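Local structure of alpha-galactosidase (Umbelopsis vinacea, 3A5V) at residues E253-V256 with H257-W261; M241-V244 with G245-G248; S137-P140 with K141-Y144. The protein catalyses the hydrolysis of terminal alpha-linked galactose residues as a tetrameric glycoside hydrolase of family 27. One frame throughout, in Å; residues are numbered along the deposited sequence.

In the fold
All three contacts belong to the (beta/alpha) barrel and come along the chain in the order 3, 2, 1. Contact 3 opens helix 140-156, contact 2 lies in the loop after strand 236-238, and contact 1 in helix 251-263, to which that loop leads. Contacts 1 and 2, with centres about 10 Å apart, touch: Y254 OH and H257 NE2 probably hydrogen-bond to G247 N and E243 N, tying loop to helix. Contact 3 is about 32 Å from each, centre to centre, and lies across the chain's centre from contact 1. Contact 1 packs on the C-terminal beta sandwich, whereas contact 3 sits where subunits of the tetramer meet, and contact 2 too touches another subunit.

Contact 1 (E253-V256 with H257-W261); sequences EYRV and HYTIW
H257 meets Y254 edge to edge: H257 CD2 lies 4.2 Å from Y254 CD1, each atom near the plane of the other ring. Both rings bond to the backbone of the loop before the helix, H257 NE2 to E243 N and Y254 OH to G247 N; Y254 OH also bonds to D192, from another loop. The H257 backbone is held as well, its N donating to E253 O at 3.0 Å in a nearly straight bond (171°). One turn on, W261 turns a face to the imidazole edge, with H257 ND1 3.3 Å above the indole plane and over its centre. On another side of the helix, V256 O accepts from I260 N at 3.0 Å, and V256 CG1 stands a loose 4.4 Å from I260 CG1. R255 O is gripped twice, by T259 N at 2.9 Å and T259 OG1 at 2.6 Å, from opposite faces of its carbonyl plane. With OG1 anti to its own carbonyl carbon (chi1 -61°), the T259 hydroxyl hangs back over the preceding turn; W364 NE1 is its second partner. Helix 251-263 lies against helix 217-227 (H257, I260, W261), sandwich strand 384-390 (R255, V256, T259) and helix 279-285 (R255, Y258).

Contact 2 (M241-V244 with G245-G248); sequences MLEV and GNGG
E243 and N246 close a type II beta turn in the loop that leaves barrel strand 236-238 and leads to helix 251-263. N246 N donates to E243 O at 3.0 Å, with the donor in the carbonyl plane, and this bond shuts the turn around its two corner residues, V244 and G245. The second corner takes a positive phi (101°), as a type II turn requires, and a side chain would not fit there: a CB built on G245 would stand only 2.4 Å from V244 O.

A side-chain bond doubles the closure. N246 ND2 donates to E243 OE1 at 2.9 Å, so one residue pair is joined through both main chain and side chain. The glutamate reaches its partner because its chain folds at the middle torsion (chi2 -82°), bringing the carboxylate back alongside the turn. The two side chains cross at about a right angle, and their flat ends are turned 78° apart. N246 CB and CG also pass close to the carbonyl that closes the turn, 3.3 and 3.4 Å from E243 O.

V244 O accepts from N272 ND2, and the L242 backbone bonds to I269 of strand 268-270 and to G271 just after it. Apolar contacts come from V244 and L242: V244 packs on T281, I284 and I285 of helix 279-285, while L242 packs on H257, Y258 and W261 of helix 251-263 and on L268 and L270 of strand 268-270.

The amide of N246 has two acceptors: ND2 bonds to G271 O as well as to E243 OE1, which lies almost exactly in the amide plane yet is itself approached on its anti side, somewhat out of the carboxylate plane.

Contact 3 (S137-P140 with K141-Y144); sequences SGTP and KLSY
The backbone runs from T139 straight into a helical turn, S143 N donating to T139 O at 3.2 Å and Y144 N to P140 O at 2.8 Å. T139 adds a side-chain bond: its OG1 accepts from L142 N at 3.0 Å with an N-H...O angle of 169°. A chi1 of 67° places that hydroxyl between the backbone N and the carbonyl carbon, facing the first turn, where it also lies 3.4 Å from L142 CG. L142 in turn lays CD1 against S137 O, again at 3.4 Å. A valine in place of T139 would keep the bulk but lose the hydroxyl, and would probably leave L142 N without its capping acceptor and the start of the helix less firmly fixed. Next to the cap, S143 OG approaches S137 CB at 3.5 Å; the two serine hydroxyls bond to acidic residues, S143 to D171 and S137 to E170. T139 packs on T139 of the second and of the third subunit, and Y144 OH bonds to Q134 of the second subunit, which puts this helix start at a tetramer interface. Threonine at the N-cap with proline at the next position is a classic helix N-terminus, here beginning the barrel helix 140-156.

Contact 1 (E253-V256 with H257-W261)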
loop_
_atom_site.group_PDB
_atom_site.type_symbol
_atom_site.label_atom_id
_atom_site.label_comp_id
_atom_site.label_asym_id
_atom_site.label_seq_id
_atom_site.Cartn_x
_atom_site.Cartn_y
_atom_site.Cartn_z
ATOM N N GLU A 253 2.075 -33.968 -8.621
ATOM C CA GLU A 253 2.410 -32.616 -8.139
ATOM C C GLU A 253 3.636 -32.026 -8.854
ATOM O O GLU A 253 3.596 -30.877 -9.259
ATOM C CB GLU A 253 2.622 -32.615 -6.628
ATOM C CG GLU A 253 1.314 -32.771 -5.864
ATOM C CD GLU A 253 1.500 -33.050 -4.372
ATOM O OE1 GLU A 253 2.591 -33.487 -3.932
ATOM O OE2 GLU A 253 0.522 -32.833 -3.644
ATOM N N TYR A 254 4.719 -32.806 -8.996
ATOM C CA TYR A 254 5.885 -32.368 -9.785
ATOM C C TYR A 254 5.536 -32.125 -11.247
ATOM O O TYR A 254 6.080 -31.201 -11.876
ATOM C CB TYR A 254 7.048 -33.372 -9.714
ATOM C CG TYR A 254 7.784 -33.337 -8.391
ATOM C CD1 TYR A 254 8.072 -32.112 -7.759
ATOM C CD2 TYR A 254 8.189 -34.527 -7.764
ATOM C CE1 TYR A 254 8.742 -32.074 -6.525
ATOM C CE2 TYR A 254 8.866 -34.504 -6.525
ATOM C CZ TYR A 254 9.135 -33.278 -5.919
ATOM O OH TYR A 254 9.785 -33.264 -4.696
ATOM N N ARG A 255 4.653 -32.960 -11.801
ATOM C CA ARG A 255 4.247 -32.748 -13.184
ATOM C C ARG A 255 3.546 -31.393 -13.332
ATOM O O ARG A 255 3.764 -30.669 -14.308
ATOM C CB ARG A 255 3.348 -33.891 -13.684
ATOM C CG ARG A 255 3.093 -33.823 -15.195
ATOM C CD ARG A 255 1.963 -34.764 -15.614
ATOM N NE ARG A 255 2.158 -36.137 -15.138
ATOM C CZ ARG A 255 3.019 -37.009 -15.658
ATOM N NH1 ARG A 255 3.819 -36.661 -16.673
ATOM N NH2 ARG A 255 3.087 -38.243 -15.151
ATOM N N VAL A 256 2.702 -31.050 -12.357
ATOM C CA VAL A 256 2.011 -29.764 -12.379
ATOM C C VAL A 256 2.996 -28.602 -12.311
ATOM O O VAL A 256 2.942 -27.665 -13.106
ATOM C CB VAL A 256 0.970 -29.672 -11.223
ATOM C CG1 VAL A 256 0.291 -28.258 -11.185
ATOM C CG2 VAL A 256 -0.047 -30.710 -11.421
ATOM N N HIS A 257 3.890 -28.693 -11.342
ATOM C CA HIS A 257 4.955 -27.733 -11.092
ATOM C C HIS A 257 5.768 -27.506 -12.376
ATOM O O HIS A 257 5.848 -26.376 -12.873
ATOM C CB HIS A 257 5.763 -28.307 -9.907
ATOM C CG HIS A 257 7.073 -27.632 -9.610
ATOM N ND1 HIS A 257 7.241 -26.265 -9.600
ATOM C CD2 HIS A 257 8.256 -28.162 -9.209
ATOM C CE1 HIS A 257 8.484 -25.982 -9.243
ATOM N NE2 HIS A 257 9.117 -27.117 -8.991
ATOM N N TYR A 258 6.282 -28.587 -12.962
ATOM C CA TYR A 258 7.088 -28.465 -14.183
ATOM C C TYR A 258 6.280 -27.882 -15.359
ATOM O O TYR A 258 6.761 -27.014 -16.095
ATOM C CB TYR A 258 7.685 -29.836 -14.556
ATOM C CG TYR A 258 8.756 -29.759 -15.622
ATOM C CD1 TYR A 258 8.407 -29.733 -16.975
ATOM C CD2 TYR A 258 10.108 -29.690 -15.280
ATOM C CE1 TYR A 258 9.363 -29.637 -17.973
ATOM C CE2 TYR A 258 11.098 -29.606 -16.285
ATOM C CZ TYR A 258 10.704 -29.578 -17.631
ATOM O OH TYR A 258 11.643 -29.510 -18.646
ATOM N N THR A 259 5.067 -28.389 -15.546
ATOM C CA THR A 259 4.188 -27.946 -16.649
ATOM C C THR A 259 3.937 -26.436 -16.630
ATOM O O THR A 259 4.043 -25.763 -17.665
ATOM C CB THR A 259 2.819 -28.673 -16.577
ATOM O OG1 THR A 259 3.014 -30.098 -16.711
ATOM C CG2 THR A 259 1.845 -28.148 -17.665
ATOM N N ILE A 260 3.564 -25.913 -15.462
ATOM C CA ILE A 260 3.221 -24.505 -15.347
ATOM C C ILE A 260 4.467 -23.626 -15.496
ATOM O O ILE A 260 4.419 -22.629 -16.192
ATOM C CB ILE A 260 2.424 -24.181 -14.032
ATOM C CG1 ILE A 260 1.085 -24.959 -13.987
ATOM C CG2 ILE A 260 2.164 -22.669 -13.887
ATOM C CD1 ILE A 260 0.092 -24.619 -15.139
ATOM N N TRP A 261 5.574 -24.003 -14.852
ATOM C CA TRP A 261 6.851 -23.288 -15.048
ATOM C C TRP A 261 7.220 -23.272 -16.547
ATOM O O TRP A 261 7.606 -22.235 -17.100
ATOM C CB TRP A 261 7.963 -23.992 -14.268
ATOM C CG TRP A 261 8.190 -23.520 -12.813
ATOM C CD1 TRP A 261 9.395 -23.155 -12.280
ATOM C CD2 TRP A 261 7.226 -23.390 -11.739
ATOM N NE1 TRP A 261 9.255 -22.810 -10.965
ATOM C CE2 TRP A 261 7.941 -22.943 -10.597
ATOM C CE3 TRP A 261 5.834 -23.594 -11.630
ATOM C CZ2 TRP A 261 7.314 -22.687 -9.353
ATOM C CZ3 TRP A 261 5.204 -23.339 -10.386
ATOM C CH2 TRP A 261 5.953 -22.888 -9.265
#

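Contact 2 (M241-V244 with G245-G248)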
loop_
_atom_site.group_PDB
_atom_site.type_symbol
_atom_site.label_atom_id
_atom_site.label_comp_id
_atom_site.label_asym_id
_atom_site.label_seq_id
_atom_site.Cartn_x
_atom_site.Cartn_y
_atom_site.Cartn_z
ATOM N N MET A 241 13.452 -22.152 -8.814
ATOM C CA MET A 241 13.998 -23.423 -9.287
ATOM C C MET A 241 13.005 -24.571 -9.200
ATOM O O MET A 241 12.054 -24.530 -8.412
ATOM C CB MET A 241 15.241 -23.779 -8.463
ATOM C CG MET A 241 16.324 -22.753 -8.602
ATOM S SD MET A 241 17.798 -23.142 -7.651
ATOM C CE MET A 241 17.210 -22.911 -5.950
ATOM N N LEU A 242 13.248 -25.602 -10.008
ATOM C CA LEU A 242 12.429 -26.804 -10.012
ATOM C C LEU A 242 12.830 -27.731 -8.858
ATOM O O LEU A 242 14.010 -28.034 -8.697
ATOM C CB LEU A 242 12.599 -27.542 -11.356
ATOM C CG LEU A 242 12.037 -26.765 -12.560
ATOM C CD1 LEU A 242 12.655 -27.253 -13.888
ATOM C CD2 LEU A 242 10.497 -26.809 -12.611
ATOM N N GLU A 243 11.839 -28.185 -8.093
ATOM C CA GLU A 243 12.031 -29.096 -6.947
ATOM C C GLU A 243 11.956 -30.591 -7.314
ATOM O O GLU A 243 12.119 -31.459 -6.446
ATOM C CB GLU A 243 10.985 -28.789 -5.855
ATOM C CG GLU A 243 11.136 -27.404 -5.216
ATOM C CD GLU A 243 12.205 -27.347 -4.120
ATOM O OE1 GLU A 243 12.831 -28.384 -3.811
ATOM O OE2 GLU A 243 12.404 -26.253 -3.551
ATOM N N VAL A 244 11.707 -30.882 -8.592
ATOM C CA VAL A 244 11.467 -32.254 -9.064
ATOM C C VAL A 244 12.526 -33.275 -8.594
ATOM O O VAL A 244 13.737 -33.124 -8.857
ATOM C CB VAL A 244 11.335 -32.310 -10.599
ATOM C CG1 VAL A 244 10.954 -33.742 -11.032
ATOM C CG2 VAL A 244 10.285 -31.274 -11.096
ATOM N N GLY A 245 12.070 -34.290 -7.873
ATOM C CA GLY A 245 12.963 -35.344 -7.410
ATOM C C GLY A 245 13.371 -35.213 -5.960
ATOM O O GLY A 245 13.947 -36.149 -5.390
ATOM N N ASN A 246 13.098 -34.058 -5.353
ATOM C CA ASN A 246 13.523 -33.839 -3.959
ATOM C C ASN A 246 12.696 -34.615 -2.921
ATOM O O ASN A 246 13.190 -34.896 -1.820
ATOM C CB ASN A 246 13.685 -32.341 -3.640
ATOM C CG ASN A 246 14.847 -31.703 -4.418
ATOM O OD1 ASN A 246 15.784 -32.403 -4.863
ATOM N ND2 ASN A 246 14.790 -30.380 -4.596
ATOM N N GLY A 247 11.470 -35.002 -3.275
ATOM C CA GLY A 247 10.734 -35.989 -2.464
ATOM C C GLY A 247 9.545 -35.491 -1.647
ATOM O O GLY A 247 8.766 -36.298 -1.154
ATOM N N GLY A 248 9.413 -34.171 -1.492
ATOM C CA GLY A 248 8.320 -33.582 -0.692
ATOM C C GLY A 248 7.015 -33.434 -1.474
ATOM O O GLY A 248 5.993 -33.056 -0.911
#

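Contact 3 (S137-P140 with K141-Y144)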
loop_
_atom_site.group_PDB
_atom_site.type_symbol
_atom_site.label_atom_id
_atom_site.label_comp_id
_atom_site.label_asym_id
_atom_site.label_seq_id
_atom_site.Cartn_x
_atom_site.Cartn_y
_atom_site.Cartn_z
ATOM N N SER A 137 15.325 0.033 -1.487
ATOM C CA SER A 137 14.151 -0.590 -2.098
ATOM C C SER A 137 12.928 0.102 -1.505
ATOM O O SER A 137 13.073 0.931 -0.601
ATOM C CB SER A 137 14.124 -2.101 -1.786
ATOM O OG SER A 137 13.689 -2.347 -0.451
ATOM N N GLY A 138 11.737 -0.218 -2.021
ATOM C CA GLY A 138 10.485 0.372 -1.533
ATOM C C GLY A 138 9.796 1.249 -2.576
ATOM O O GLY A 138 8.609 1.571 -2.436
ATOM N N THR A 139 10.555 1.686 -3.583
ATOM C CA THR A 139 9.993 2.258 -4.805
ATOM C C THR A 139 10.652 1.545 -5.988
ATOM O O THR A 139 11.785 1.042 -5.848
ATOM C CB THR A 139 10.237 3.788 -4.966
ATOM O OG1 THR A 139 11.638 4.027 -5.161
ATOM C CG2 THR A 139 9.681 4.613 -3.752
ATOM N N PRO A 140 9.960 1.501 -7.152
ATOM C CA PRO A 140 10.565 1.000 -8.390
ATOM C C PRO A 140 11.890 1.702 -8.710
ATOM O O PRO A 140 12.835 1.049 -9.170
ATOM C CB PRO A 140 9.507 1.340 -9.451
ATOM C CG PRO A 140 8.218 1.255 -8.691
ATOM C CD PRO A 140 8.546 1.874 -7.359
ATOM N N LYS A 141 11.969 3.010 -8.458
ATOM C CA LYS A 141 13.197 3.773 -8.736
ATOM C C LYS A 141 14.382 3.374 -7.852
ATOM O O LYS A 141 15.504 3.223 -8.346
ATOM C CB LYS A 141 12.952 5.295 -8.646
ATOM C CG LYS A 141 14.196 6.162 -9.055
ATOM C CD LYS A 141 14.663 5.908 -10.495
ATOM C CE LYS A 141 15.736 6.958 -10.958
ATOM N NZ LYS A 141 16.606 6.402 -12.071
ATOM N N LEU A 142 14.149 3.220 -6.546
ATOM C CA LEU A 142 15.219 2.744 -5.641
ATOM C C LEU A 142 15.776 1.375 -6.051
ATOM O O LEU A 142 17.013 1.168 -6.097
ATOM C CB LEU A 142 14.748 2.713 -4.171
ATOM C CG LEU A 142 14.606 4.061 -3.444
ATOM C CD1 LEU A 142 13.730 3.927 -2.157
ATOM C CD2 LEU A 142 15.979 4.607 -3.098
ATOM N N SER A 143 14.879 0.427 -6.313
ATOM C CA SER A 143 15.318 -0.913 -6.695
ATOM C C SER A 143 15.966 -0.888 -8.089
ATOM O O SER A 143 17.011 -1.519 -8.306
ATOM C CB SER A 143 14.162 -1.922 -6.609
ATOM O OG SER A 143 13.813 -2.176 -5.239
ATOM N N TYR A 144 15.363 -0.137 -9.018
ATOM C CA TYR A 144 15.943 0.028 -10.359
ATOM C C TYR A 144 17.406 0.505 -10.336
ATOM O O TYR A 144 18.259 -0.086 -10.988
ATOM C CB TYR A 144 15.103 0.994 -11.206
ATOM C CG TYR A 144 15.682 1.254 -12.579
ATOM C CD1 TYR A 144 16.595 2.300 -12.786
ATOM C CD2 TYR A 144 15.310 0.469 -13.677
ATOM C CE1 TYR A 144 17.136 2.557 -14.056
ATOM C CE2 TYR A 144 15.851 0.707 -14.949
ATOM C CZ TYR A 144 16.753 1.766 -15.122
ATOM O OH TYR A 144 17.277 2.023 -16.364
#